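Local coordinates for protein similarities with probable monooxygenase (PDB 4HB9) that binds flavin-adenine dinucleotide and probably acts as a flavin-dependent monooxygenase of the aromatic ring hydroxylase type, at residues Lys52-Glu57 / Asp337-Thr342; Pro201-Phe204 / Pro209-Ile212; Trp246-Ala251 / Asp269-Arg274. All blocks are in the same frame, centred on the assembly; numbering follows the deposited sequence.

How the contacts relate
The three contacts fall in two regions of a two-part flavoprotein. Contact 1 joins helices 49-58 and 330-349 within the FAD-binding part, whereas contacts 2 and 3 both build on the seven-stranded mixed sheet, at strands 210-212 and 240-251, with strand 218-228 between them. Along the chain, contact 2 closes before contact 3 opens, and both are nested within the long loop that contact 1 closes. The centres of contacts 2 and 3 lie about 16 Å apart; those of contacts 1 and 3 lie about 36 Å apart, on opposite sides of the chain's centre. Contact 1 brings together helices that precede and follow, in sequence, the strands of the mixed sheet.

Contact 1: Lys52-Glu57 / Asp337-Thr342; sequences KQALQE and DALLLT
Leu339 carries this helix-helix contact, its two methyl groups laid against Ala54 and Glu57 on helix 49-58. The small residue lets the backbones come close: Ala54 CB meets Leu339 CB at 3.9 Å, and the CA atoms of these two residues are 5.2 Å apart. The short helix axes approach to 9.0 Å and cross at 49°, so the contact stays local and centred on one leucine. Leu339 turns CG away from its backbone N (chi1 177°), toward Glu57. CD2 sits 3.9 Å from Ala54 CA, CD1 reaches Glu57 CB at 3.8 Å, and both methyls lie near Glu57 OE1.

Glu57 crosses the leucine at a slant. In one of its two conformers, the extended chain carries OE1 to 3.7 Å from Leu339 CD1, a van der Waals approach by the carboxylate. One turn earlier, Gln53 passes Leu339 at about a right angle and brings OE1 near CD2. In the same Glu57 conformer a weak, tentative bond of 3.4 Å runs from Gln53 NE2 to Glu57 OE2, beside the apolar centre.

With the side chain of Ala54 about 11 Å from the FAD, this is packing around the cofactor and not direct binding. Leu55 faces helix 61-70, Leu340 touches helix 355-386, and Ala338 and Leu341 pack on helix 11-22, which follows strand 3-7 of the parallel, Rossmann-type sheet.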
loop_
_atom_site.group_PDB
_atom_site.type_symbol
_atom_site.label_atom_id
_atom_site.label_comp_id
_atom_site.label_asym_id
_atom_site.label_seq_id
_atom_site.Cartn_x
_atom_site.Cartn_y
_atom_site.Cartn_z
ATOM N N LYS A 52 -13.104 0.256 -1.593
ATOM C CA LYS A 52 -14.340 0.114 -0.861
ATOM C C LYS A 52 -15.219 -0.975 -1.481
ATOM O O LYS A 52 -15.736 -1.828 -0.780
ATOM C CB LYS A 52 -15.105 1.446 -0.813
ATOM C CG LYS A 52 -16.345 1.398 0.073
ATOM C CD LYS A 52 -17.106 2.718 0.099
ATOM C CE LYS A 52 -18.467 2.587 0.780
ATOM N NZ LYS A 52 -19.390 1.661 0.050
ATOM N N GLN A 53 -15.360 -0.946 -2.797
ATOM C CA GLN A 53 -16.166 -1.958 -3.492
ATOM C C GLN A 53 -15.563 -3.360 -3.323
ATOM O O GLN A 53 -16.290 -4.360 -3.070
ATOM C CB GLN A 53 -16.283 -1.595 -4.981
ATOM C CG GLN A 53 -17.214 -2.520 -5.738
ATOM C CD GLN A 53 -17.142 -2.321 -7.245
ATOM O OE1 GLN A 53 -16.074 -2.006 -7.804
ATOM N NE2 GLN A 53 -18.248 -2.580 -7.912
ATOM N N ALA A 54 -14.248 -3.446 -3.447
ATOM C CA ALA A 54 -13.558 -4.731 -3.278
ATOM C C ALA A 54 -13.832 -5.313 -1.897
ATOM O O ALA A 54 -14.194 -6.478 -1.744
ATOM C CB ALA A 54 -12.065 -4.583 -3.498
ATOM N N LEU A 55 -13.710 -4.474 -0.875
ATOM C CA LEU A 55 -13.951 -4.934 0.486
ATOM C C LEU A 55 -15.402 -5.345 0.683
ATOM O O LEU A 55 -15.687 -6.354 1.334
ATOM C CB LEU A 55 -13.542 -3.852 1.487
ATOM C CG LEU A 55 -12.036 -3.606 1.542
ATOM C CD1 LEU A 55 -11.753 -2.272 2.237
ATOM C CD2 LEU A 55 -11.266 -4.703 2.259
ATOM N N GLN A 56 -16.330 -4.556 0.174
ATOM C CA GLN A 56 -17.744 -4.829 0.435
ATOM C C GLN A 56 -18.178 -6.108 -0.296
ATOM O O GLN A 56 -18.985 -6.872 0.236
ATOM C CB GLN A 56 -18.619 -3.642 0.033
ATOM C CG GLN A 56 -20.060 -3.746 0.495
ATOM C CD GLN A 56 -20.828 -2.457 0.267
ATOM O OE1 GLN A 56 -20.366 -1.559 -0.440
ATOM N NE2 GLN A 56 -21.991 -2.347 0.900
ATOM N N GLU A 57 -17.636 -6.321 -1.493
ATOM C CA GLU A 57 -17.992 -7.497 -2.314
ATOM C C GLU A 57 -17.244 -8.786 -1.912
ATOM O O GLU A 57 -17.706 -9.887 -2.198
ATOM C CB GLU A 57 -17.823 -7.158 -3.820
ATOM C CG GLU A 57 -18.752 -6.015 -4.251
ATOM C CD GLU A 57 -18.971 -5.866 -5.754
ATOM O OE1 GLU A 57 -18.344 -6.584 -6.567
ATOM O OE2 GLU A 57 -19.798 -4.997 -6.126
ATOM N N ASP A 337 -7.450 -5.596 -7.638
ATOM C CA ASP A 337 -6.956 -6.852 -8.227
ATOM C C ASP A 337 -7.652 -8.071 -7.598
ATOM O O ASP A 337 -8.064 -9.000 -8.299
ATOM C CB ASP A 337 -5.470 -7.056 -7.991
ATOM C CG ASP A 337 -4.564 -6.077 -8.752
ATOM O OD1 ASP A 337 -5.001 -5.311 -9.646
ATOM O OD2 ASP A 337 -3.366 -6.072 -8.407
ATOM N N ALA A 338 -7.782 -8.062 -6.279
ATOM C CA ALA A 338 -8.362 -9.204 -5.543
ATOM C C ALA A 338 -9.816 -9.451 -5.927
ATOM O O ALA A 338 -10.235 -10.596 -6.158
ATOM C CB ALA A 338 -8.209 -9.002 -4.038
ATOM N N LEU A 339 -10.580 -8.376 -6.055
ATOM C CA LEU A 339 -11.961 -8.483 -6.497
ATOM C C LEU A 339 -12.020 -9.015 -7.936
ATOM O O LEU A 339 -12.789 -9.909 -8.269
ATOM C CB LEU A 339 -12.640 -7.118 -6.430
ATOM C CG LEU A 339 -14.074 -7.112 -6.944
ATOM C CD1 LEU A 339 -14.936 -8.067 -6.166
ATOM C CD2 LEU A 339 -14.678 -5.723 -6.892
ATOM N N LEU A 340 -11.204 -8.436 -8.797
ATOM C CA LEU A 340 -11.170 -8.875 -10.191
ATOM C C LEU A 340 -10.772 -10.346 -10.354
ATOM O O LEU A 340 -11.444 -11.102 -11.061
ATOM C CB LEU A 340 -10.233 -7.978 -10.981
ATOM C CG LEU A 340 -10.217 -8.274 -12.481
ATOM C CD1 LEU A 340 -11.625 -8.142 -13.065
ATOM C CD2 LEU A 340 -9.216 -7.323 -13.111
ATOM N N LEU A 341 -9.693 -10.760 -9.705
ATOM C CA LEU A 341 -9.243 -12.141 -9.779
ATOM C C LEU A 341 -10.245 -13.118 -9.155
ATOM O O LEU A 341 -10.453 -14.206 -9.676
ATOM C CB LEU A 341 -7.869 -12.302 -9.160
ATOM C CG LEU A 341 -7.201 -13.676 -9.323
ATOM C CD1 LEU A 341 -7.184 -14.150 -10.786
ATOM C CD2 LEU A 341 -5.808 -13.623 -8.766
ATOM N N THR A 342 -10.890 -12.713 -8.058
ATOM C CA THR A 342 -12.011 -13.491 -7.507
ATOM C C THR A 342 -13.073 -13.765 -8.583
ATOM O O THR A 342 -13.510 -14.909 -8.765
ATOM C CB THR A 342 -12.680 -12.743 -6.333
ATOM O OG1 THR A 342 -11.751 -12.632 -5.259
ATOM C CG2 THR A 342 -13.909 -13.486 -5.858
#

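Contact 2: Pro201-Phe204 / Pro209-Ile212; sequences PQNF and PNSI
Asn203 O receives the side-chain amide of Asn210, whose ND2 donates a bond of 2.9 Å across a short helix-to-strand connection. The residues lie where the chain leaves helix 194-199 and enters strand 210-212 of the mixed sheet, and the bond ties the irregular turn to the first residue of that strand. The donor hydrogen points almost straight at the oxygen, with an N-H...acceptor angle of 165°. On the Asn210 side, the acceptor lies practically in the amide plane; on the Asn203 side, the donor stands above the carbonyl plane, 43° out of it.

The first torsion of Asn210 places the amide. CG lies beside the backbone N and opposite the carbonyl carbon (chi1 -53°), which carries the amide across to the turn. The other end of the same amide is also engaged, for OD1 accepts from Arg79 NE on the adjoining strand 79-81. Two partners, one at each end, should thus restrain the amide's rotation and fix which end is nitrogen. Asn203 adds a second tie to that strand by giving ND2 to Tyr81 OH.

The turn itself is closed by a backbone bond of 3.0 Å from Phe204 N to Pro201 O. Phe204 contributes less across the contact: its CA lies 4.3 Å from Asn210 ND2, and its buried ring packs against helix 280-287 and strand 218-228. Asn203 OD1 meets the edge of the Phe204 ring, in its plane.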
loop_
_atom_site.group_PDB
_atom_site.type_symbol
_atom_site.label_atom_id
_atom_site.label_comp_id
_atom_site.label_asym_id
_atom_site.label_seq_id
_atom_site.Cartn_x
_atom_site.Cartn_y
_atom_site.Cartn_z
ATOM N N PRO A 201 -2.826 25.952 12.897
ATOM C CA PRO A 201 -4.055 26.523 12.308
ATOM C C PRO A 201 -5.081 25.470 11.862
ATOM O O PRO A 201 -4.715 24.325 11.590
ATOM C CB PRO A 201 -3.540 27.330 11.107
ATOM C CG PRO A 201 -2.049 27.289 11.173
ATOM C CD PRO A 201 -1.673 26.098 11.998
ATOM N N GLN A 202 -6.356 25.850 11.771
ATOM C CA GLN A 202 -7.430 24.868 11.519
ATOM C C GLN A 202 -7.274 24.059 10.233
ATOM O O GLN A 202 -7.614 22.877 10.210
ATOM C CB GLN A 202 -8.805 25.538 11.533
ATOM C CG GLN A 202 -9.313 25.830 12.940
ATOM C CD GLN A 202 -10.614 26.605 12.951
ATOM O OE1 GLN A 202 -11.459 26.431 12.069
ATOM N NE2 GLN A 202 -10.792 27.457 13.961
ATOM N N ASN A 203 -6.740 24.669 9.176
ATOM C CA ASN A 203 -6.529 23.940 7.912
ATOM C C ASN A 203 -5.575 22.736 8.010
ATOM O O ASN A 203 -5.551 21.890 7.113
ATOM C CB ASN A 203 -6.088 24.884 6.786
ATOM C CG ASN A 203 -4.836 25.654 7.118
ATOM O OD1 ASN A 203 -4.573 25.948 8.272
ATOM N ND2 ASN A 203 -4.071 26.003 6.108
ATOM N N PHE A 204 -4.816 22.638 9.100
ATOM C CA PHE A 204 -3.961 21.476 9.318
ATOM C C PHE A 204 -4.721 20.296 9.920
ATOM O O PHE A 204 -4.236 19.169 9.881
ATOM C CB PHE A 204 -2.795 21.833 10.241
ATOM C CG PHE A 204 -1.703 22.618 9.577
ATOM C CD1 PHE A 204 -1.963 23.841 8.984
ATOM C CD2 PHE A 204 -0.408 22.149 9.574
ATOM C CE1 PHE A 204 -0.953 24.576 8.388
ATOM C CE2 PHE A 204 0.609 22.881 8.986
ATOM C CZ PHE A 204 0.337 24.090 8.382
ATOM N N PRO A 209 -6.701 17.736 2.641
ATOM C CA PRO A 209 -5.248 17.748 2.411
ATOM C C PRO A 209 -4.723 19.083 1.870
ATOM O O PRO A 209 -5.444 19.827 1.179
ATOM C CB PRO A 209 -5.025 16.623 1.392
ATOM C CG PRO A 209 -6.350 16.366 0.760
ATOM C CD PRO A 209 -7.400 16.780 1.758
ATOM N N ASN A 210 -3.469 19.378 2.204
ATOM C CA ASN A 210 -2.814 20.609 1.793
ATOM C C ASN A 210 -1.528 20.283 1.068
ATOM O O ASN A 210 -0.812 19.350 1.448
ATOM C CB ASN A 210 -2.474 21.491 2.993
ATOM C CG ASN A 210 -3.672 21.757 3.898
ATOM O OD1 ASN A 210 -4.599 22.436 3.520
ATOM N ND2 ASN A 210 -3.650 21.201 5.087
ATOM N N SER A 211 -1.233 21.072 0.042
ATOM C CA SER A 211 0.052 21.026 -0.628
ATOM C C SER A 211 0.769 22.353 -0.530
ATOM O O SER A 211 0.169 23.385 -0.792
ATOM C CB SER A 211 -0.164 20.668 -2.083
ATOM O OG SER A 211 -0.268 19.264 -2.205
ATOM N N ILE A 212 2.047 22.317 -0.151
ATOM C CA ILE A 212 2.860 23.492 -0.075
ATOM C C ILE A 212 3.747 23.486 -1.285
ATOM O O ILE A 212 4.535 22.544 -1.485
ATOM C CB ILE A 212 3.732 23.517 1.181
ATOM C CG1 ILE A 212 2.890 23.290 2.444
ATOM C CG2 ILE A 212 4.544 24.796 1.239
ATOM C CD1 ILE A 212 1.665 24.153 2.612
#

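Contact 3: Trp246-Ala251 / Asp269-Arg274; sequences WVYVAA and DLVQSR
Trp246 begins the meeting with helix 264-274 by pressing the six-membered part of its indole on Val271. This is helix-on-sheet packing: strand 240-251 of the mixed sheet carries the helix against one face, the short axes 10.4 Å apart and running at 69°. The indole and the valine side chain come from opposite directions and meet obliquely, Trp246 CZ3 lying 3.9 Å from Val271 CG2. CG of Trp246 sits between the backbone N and the carbonyl carbon (chi1 56°), a conformation that turns the indole toward Val271. Its NE1 is bonded to Ser289 OG.

Two residues on, Tyr248 points to the same side and reaches two residues about one helical turn apart, Val271 and Arg274. At its base, CB rests 4.1 Å from Val271 CG2, and each methyl of this valine touches both Tyr248 CB and Trp246 CZ3. Farther out, the phenol crosses the aliphatic part of Arg274 at about a right angle. Tyr248 OH comes to 3.3 Å from Arg274 CG, a close approach without a direct hydrogen bond to the guanidinium.

The polar ends are joined through water instead, while Tyr248 OH also bonds to Asp218 OD2. Arg274 bends at chi2 (-67°), which brings NE round beside the phenol; its NH1 is held by Ser254 O, and Leu270 CD2 lies over one guanidinium face. The bridging water lies in the planes of both ring and guanidinium, at their edges: it donates to Tyr248 OH at 2.8 Å and accepts from Arg274 NE at 2.7 Å.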
loop_
_atom_site.group_PDB
_atom_site.type_symbol
_atom_site.label_atom_id
_atom_site.label_comp_id
_atom_site.label_asym_id
_atom_site.label_seq_id
_atom_site.Cartn_x
_atom_site.Cartn_y
_atom_site.Cartn_z
ATOM N N TRP A 246 2.963 14.317 7.170
ATOM C CA TRP A 246 3.622 15.203 6.189
ATOM C C TRP A 246 4.591 14.421 5.318
ATOM O O TRP A 246 5.224 13.437 5.760
ATOM C CB TRP A 246 4.308 16.380 6.862
ATOM C CG TRP A 246 5.307 16.030 7.917
ATOM C CD1 TRP A 246 5.072 15.928 9.257
ATOM C CD2 TRP A 246 6.690 15.694 7.730
ATOM N NE1 TRP A 246 6.212 15.570 9.914
ATOM C CE2 TRP A 246 7.227 15.418 9.012
ATOM C CE3 TRP A 246 7.524 15.608 6.620
ATOM C CZ2 TRP A 246 8.548 15.085 9.206
ATOM C CZ3 TRP A 246 8.837 15.249 6.809
ATOM C CH2 TRP A 246 9.342 14.986 8.094
ATOM N N VAL A 247 4.705 14.858 4.069
ATOM C CA VAL A 247 5.591 14.192 3.120
ATOM C C VAL A 247 6.417 15.236 2.402
ATOM O O VAL A 247 5.864 16.072 1.699
ATOM C CB VAL A 247 4.820 13.356 2.088
ATOM C CG1 VAL A 247 5.801 12.585 1.240
ATOM C CG2 VAL A 247 3.844 12.399 2.772
ATOM N N TYR A 248 7.718 15.235 2.645
ATOM C CA TYR A 248 8.612 16.166 1.958
ATOM C C TYR A 248 9.129 15.449 0.743
ATOM O O TYR A 248 9.636 14.336 0.864
ATOM C CB TYR A 248 9.784 16.623 2.843
ATOM C CG TYR A 248 10.817 17.437 2.091
ATOM C CD1 TYR A 248 10.576 18.765 1.717
ATOM C CD2 TYR A 248 11.995 16.872 1.708
ATOM C CE1 TYR A 248 11.507 19.482 0.988
ATOM C CE2 TYR A 248 12.946 17.578 0.999
ATOM C CZ TYR A 248 12.707 18.871 0.633
ATOM O OH TYR A 248 13.680 19.537 -0.085
ATOM N N VAL A 249 8.986 16.093 -0.414
ATOM C CA VAL A 249 9.336 15.485 -1.722
ATOM C C VAL A 249 10.355 16.356 -2.442
ATOM O O VAL A 249 10.169 17.558 -2.535
ATOM C CB VAL A 249 8.084 15.297 -2.595
ATOM C CG1 VAL A 249 8.398 14.522 -3.853
ATOM C CG2 VAL A 249 6.997 14.586 -1.826
ATOM N N ALA A 250 11.441 15.747 -2.907
ATOM C CA ALA A 250 12.509 16.474 -3.585
ATOM C C ALA A 250 13.261 15.570 -4.521
ATOM O O ALA A 250 13.032 14.383 -4.544
ATOM C CB ALA A 250 13.488 17.048 -2.563
ATOM N N ALA A 251 14.185 16.139 -5.284
ATOM C CA ALA A 251 15.014 15.325 -6.188
ATOM C C ALA A 251 15.963 14.498 -5.346
ATOM O O ALA A 251 16.509 14.988 -4.338
ATOM C CB ALA A 251 15.785 16.213 -7.158
ATOM N N ASP A 269 15.940 17.322 11.118
ATOM C CA ASP A 269 16.830 18.447 10.870
ATOM C C ASP A 269 16.936 18.763 9.393
ATOM O O ASP A 269 16.896 19.907 8.986
ATOM C CB ASP A 269 18.235 18.134 11.413
ATOM C CG ASP A 269 18.324 18.278 12.923
ATOM O OD1 ASP A 269 17.397 18.901 13.502
ATOM O OD2 ASP A 269 19.311 17.759 13.520
ATOM N N LEU A 270 17.076 17.741 8.582
ATOM C CA LEU A 270 17.209 17.978 7.160
ATOM C C LEU A 270 15.976 18.649 6.549
ATOM O O LEU A 270 16.109 19.577 5.760
ATOM C CB LEU A 270 17.530 16.697 6.450
ATOM C CG LEU A 270 17.873 17.004 4.995
ATOM C CD1 LEU A 270 19.120 16.240 4.586
ATOM C CD2 LEU A 270 16.678 16.703 4.140
ATOM N N VAL A 271 14.777 18.191 6.907
ATOM C CA VAL A 271 13.574 18.770 6.331
ATOM C C VAL A 271 13.433 20.220 6.809
ATOM O O VAL A 271 13.108 21.140 6.000
ATOM C CB VAL A 271 12.337 17.932 6.675
ATOM C CG1 VAL A 271 11.058 18.635 6.246
ATOM C CG2 VAL A 271 12.440 16.568 6.018
ATOM N N GLN A 272 13.701 20.466 8.090
ATOM C CA GLN A 272 13.670 21.845 8.574
ATOM C C GLN A 272 14.675 22.723 7.824
ATOM O O GLN A 272 14.370 23.872 7.516
ATOM C CB GLN A 272 13.937 21.941 10.081
ATOM C CG GLN A 272 12.822 21.365 10.924
ATOM C CD GLN A 272 13.124 21.456 12.415
ATOM O OE1 GLN A 272 13.186 22.535 12.981
ATOM N NE2 GLN A 272 13.306 20.319 13.043
ATOM N N SER A 273 15.866 22.200 7.550
ATOM C CA SER A 273 16.854 22.953 6.742
ATOM C C SER A 273 16.334 23.289 5.354
ATOM O O SER A 273 16.620 24.376 4.832
ATOM C CB SER A 273 18.195 22.233 6.633
ATOM O OG SER A 273 18.154 21.172 5.672
ATOM N N ARG A 274 15.549 22.388 4.766
ATOM C CA ARG A 274 14.963 22.646 3.449
ATOM C C ARG A 274 13.841 23.692 3.509
ATOM O O ARG A 274 13.512 24.297 2.495
ATOM C CB ARG A 274 14.443 21.352 2.838
ATOM C CG ARG A 274 15.534 20.320 2.575
ATOM C CD ARG A 274 16.493 20.791 1.488
ATOM N NE ARG A 274 17.423 19.747 1.057
ATOM C CZ ARG A 274 18.571 19.446 1.657
ATOM N NH1 ARG A 274 19.331 18.481 1.164
ATOM N NH2 ARG A 274 18.957 20.085 2.766
HETATM O O HOH W 1 16.111 18.347 -0.836
#